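Local coordinates for putative polysaccharide biosynthesis protein with aminopeptidase-like domain (Clostridium acetobutylicum, PDB 3K9T), which binds one zinc ion per subunit, probably takes part in making modified polysaccharides, and is not expected to act as a peptidase despite its aminopeptidase-like region, at residues 357-363 / 430-435. Sequence-based numbering, arbitrary orientation.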
loop_
_atom_site.group_PDB
_atom_site.type_symbol
_atom_site.label_atom_id
_atom_site.label_comp_id
_atom_site.label_asym_id
_atom_site.label_seq_id
_atom_site.Cartn_x
_atom_site.Cartn_y
_atom_site.Cartn_z
ATOM N N ARG A 357 22.918 -13.775 4.647
ATOM C CA ARG A 357 23.376 -14.465 3.444
ATOM C C ARG A 357 22.254 -14.789 2.439
ATOM O O ARG A 357 21.081 -14.564 2.716
ATOM C CB ARG A 357 24.175 -15.684 3.847
ATOM C CG ARG A 357 25.455 -15.282 4.519
ATOM C CD ARG A 357 26.186 -16.444 5.165
ATOM N NE ARG A 357 27.119 -15.864 6.114
ATOM C CZ ARG A 357 28.257 -15.264 5.774
ATOM N NH1 ARG A 357 28.657 -15.193 4.502
ATOM N NH2 ARG A 357 29.015 -14.741 6.725
ATOM N N THR A 358 22.644 -15.220 1.232
ATOM C CA THR A 358 21.697 -15.735 0.250
ATOM C C THR A 358 22.115 -17.145 -0.099
ATOM O O THR A 358 23.283 -17.406 -0.278
ATOM C CB THR A 358 21.587 -14.877 -0.985
ATOM O OG1 THR A 358 21.062 -13.606 -0.598
ATOM C CG2 THR A 358 20.633 -15.511 -1.977
ATOM N N TYR A 359 21.145 -18.054 -0.125
ATOM C CA TYR A 359 21.403 -19.463 -0.361
ATOM C C TYR A 359 20.561 -20.022 -1.498
ATOM O O TYR A 359 19.553 -19.448 -1.915
ATOM C CB TYR A 359 21.072 -20.297 0.880
ATOM C CG TYR A 359 21.897 -20.063 2.134
ATOM C CD1 TYR A 359 23.065 -20.787 2.373
ATOM C CD2 TYR A 359 21.452 -19.200 3.133
ATOM C CE1 TYR A 359 23.796 -20.615 3.560
ATOM C CE2 TYR A 359 22.176 -19.022 4.323
ATOM C CZ TYR A 359 23.343 -19.726 4.524
ATOM O OH TYR A 359 24.048 -19.535 5.688
ATOM N N LEU A 360 21.000 -21.164 -1.995
ATOM C CA LEU A 360 20.274 -21.911 -3.000
ATOM C C LEU A 360 19.933 -23.268 -2.385
ATOM O O LEU A 360 20.799 -23.966 -1.876
ATOM C CB LEU A 360 21.133 -22.103 -4.230
ATOM C CG LEU A 360 20.446 -22.742 -5.415
ATOM C CD1 LEU A 360 19.429 -21.764 -5.967
ATOM C CD2 LEU A 360 21.501 -23.087 -6.431
ATOM N N ASN A 361 18.652 -23.605 -2.394
ATOM C CA ASN A 361 18.172 -24.927 -2.000
ATOM C C ASN A 361 18.715 -25.957 -2.993
ATOM O O ASN A 361 18.416 -25.874 -4.191
ATOM C CB ASN A 361 16.628 -24.896 -2.003
ATOM C CG ASN A 361 15.981 -26.165 -1.500
ATOM O OD1 ASN A 361 16.598 -27.216 -1.442
ATOM N ND2 ASN A 361 14.690 -26.081 -1.196
ATOM N N LEU A 362 19.518 -26.912 -2.508
ATOM C CA LEU A 362 20.080 -27.961 -3.376
ATOM C C LEU A 362 19.134 -29.101 -3.685
ATOM O O LEU A 362 19.486 -29.981 -4.479
ATOM C CB LEU A 362 21.418 -28.490 -2.840
ATOM C CG LEU A 362 22.525 -27.423 -2.823
ATOM C CD1 LEU A 362 23.747 -28.046 -2.307
ATOM C CD2 LEU A 362 22.809 -26.835 -4.197
ATOM N N ASN A 363 17.946 -29.080 -3.071
ATOM C CA ASN A 363 16.871 -30.040 -3.341
ATOM C C ASN A 363 15.574 -29.259 -3.596
ATOM O O ASN A 363 14.608 -29.362 -2.857
ATOM C CB ASN A 363 16.684 -30.990 -2.150
ATOM C CG ASN A 363 15.749 -32.158 -2.467
ATOM O OD1 ASN A 363 16.183 -33.174 -2.988
ATOM N ND2 ASN A 363 14.466 -32.012 -2.137
ATOM N N GLU A 430 23.988 -30.072 4.081
ATOM C CA GLU A 430 24.259 -29.868 2.662
ATOM C C GLU A 430 23.020 -29.700 1.770
ATOM O O GLU A 430 23.062 -29.966 0.563
ATOM C CB GLU A 430 25.169 -30.976 2.125
ATOM C CG GLU A 430 26.429 -31.200 2.961
ATOM C CD GLU A 430 27.408 -32.170 2.325
ATOM O OE1 GLU A 430 26.981 -33.236 1.829
ATOM O OE2 GLU A 430 28.620 -31.871 2.343
ATOM N N LEU A 431 21.935 -29.204 2.346
ATOM C CA LEU A 431 20.737 -28.900 1.557
ATOM C C LEU A 431 20.775 -27.455 0.991
ATOM O O LEU A 431 19.866 -27.042 0.265
ATOM C CB LEU A 431 19.483 -29.110 2.410
ATOM C CG LEU A 431 18.989 -30.540 2.568
ATOM C CD1 LEU A 431 17.935 -30.612 3.659
ATOM C CD2 LEU A 431 18.451 -31.124 1.235
ATOM N N LEU A 432 21.809 -26.689 1.335
ATOM C CA LEU A 432 21.946 -25.301 0.878
ATOM C C LEU A 432 23.362 -24.982 0.361
ATOM O O LEU A 432 24.361 -25.426 0.896
ATOM C CB LEU A 432 21.584 -24.311 2.010
ATOM C CG LEU A 432 20.153 -24.269 2.564
ATOM C CD1 LEU A 432 20.067 -23.298 3.757
ATOM C CD2 LEU A 432 19.121 -23.915 1.451
ATOM N N LYS A 433 23.420 -24.178 -0.678
ATOM C CA LYS A 433 24.666 -23.690 -1.223
ATOM C C LYS A 433 24.639 -22.187 -0.979
ATOM O O LYS A 433 23.588 -21.562 -1.077
ATOM C CB LYS A 433 24.717 -23.986 -2.716
ATOM C CG LYS A 433 26.006 -23.622 -3.410
ATOM C CD LYS A 433 25.866 -23.741 -4.948
ATOM C CE LYS A 433 26.943 -22.962 -5.673
ATOM N NZ LYS A 433 27.128 -23.438 -7.072
ATOM N N LEU A 434 25.771 -21.613 -0.595
ATOM C CA LEU A 434 25.885 -20.167 -0.444
ATOM C C LEU A 434 26.048 -19.625 -1.871
ATOM O O LEU A 434 26.808 -20.167 -2.668
ATOM C CB LEU A 434 27.084 -19.845 0.436
ATOM C CG LEU A 434 27.246 -18.519 1.171
ATOM C CD1 LEU A 434 26.032 -18.090 1.984
ATOM C CD2 LEU A 434 28.412 -18.745 2.065
ATOM N N VAL A 435 25.285 -18.608 -2.225
ATOM C CA VAL A 435 25.397 -18.029 -3.561
ATOM C C VAL A 435 25.367 -16.528 -3.455
ATOM O O VAL A 435 25.626 -15.980 -2.379
ATOM C CB VAL A 435 24.278 -18.504 -4.481
ATOM C CG1 VAL A 435 24.470 -20.021 -4.833
ATOM C CG2 VAL A 435 22.923 -18.191 -3.856
ATOM O OXT VAL A 435 25.093 -15.849 -4.428
HETATM O O HOH W 1 25.469 -14.901 0.379
#
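The chain ends on this contact: Val435 N donates to Thr358 O (3.0 Å), and a water accepting from Thr358 N and donating to Val435 O (both 3.0 Å) ties the terminal carboxylate to the same residue. Leu360 and Lys433 form the antiparallel hydrogen-bonded pair at the centre, with Leu360 N to Lys433 O at 2.8 Å and Lys433 N to Leu360 O at 2.9 Å; Leu362 N to Leu431 O (2.8 Å) continues the pairing past the strands. Side chains alternate between two sides of the sheet. On one, the Tyr359 ring offers two flat pi surfaces, and Leu432 CD1 and Leu434 CD1 lie over opposite ring faces, 4.3 and 4.1 Å from the Tyr359 centroid, both CH-pi contacts; helix 416-428 covers Tyr359 and Leu432. Asn361 shares this side, and asparagine suits because it both accepts and donates: Asn361 OD1 takes Asn363 N (2.8 Å) in an Asx turn, while Asn361 ND2 hydrogen-bonds to Leu396 O. On the other, Leu360 CB meets Val435 CG1 (4.0 Å) and Leu362 CD2 lies 3.7 Å from Lys433 CB; lysine's aliphatic part packs while its extended chain carries the charge away. Glu430, with positive phi, is the C-prime residue of the Schellman motif ending helix 416-428; buried Leu431, packed on Leu426, leads into strand 432-434. Backbone bonds thus fix the register, and apolar contacts on both sides, more buried toward the helix, join the two ends of the permutated winged helix-turn-helix domain.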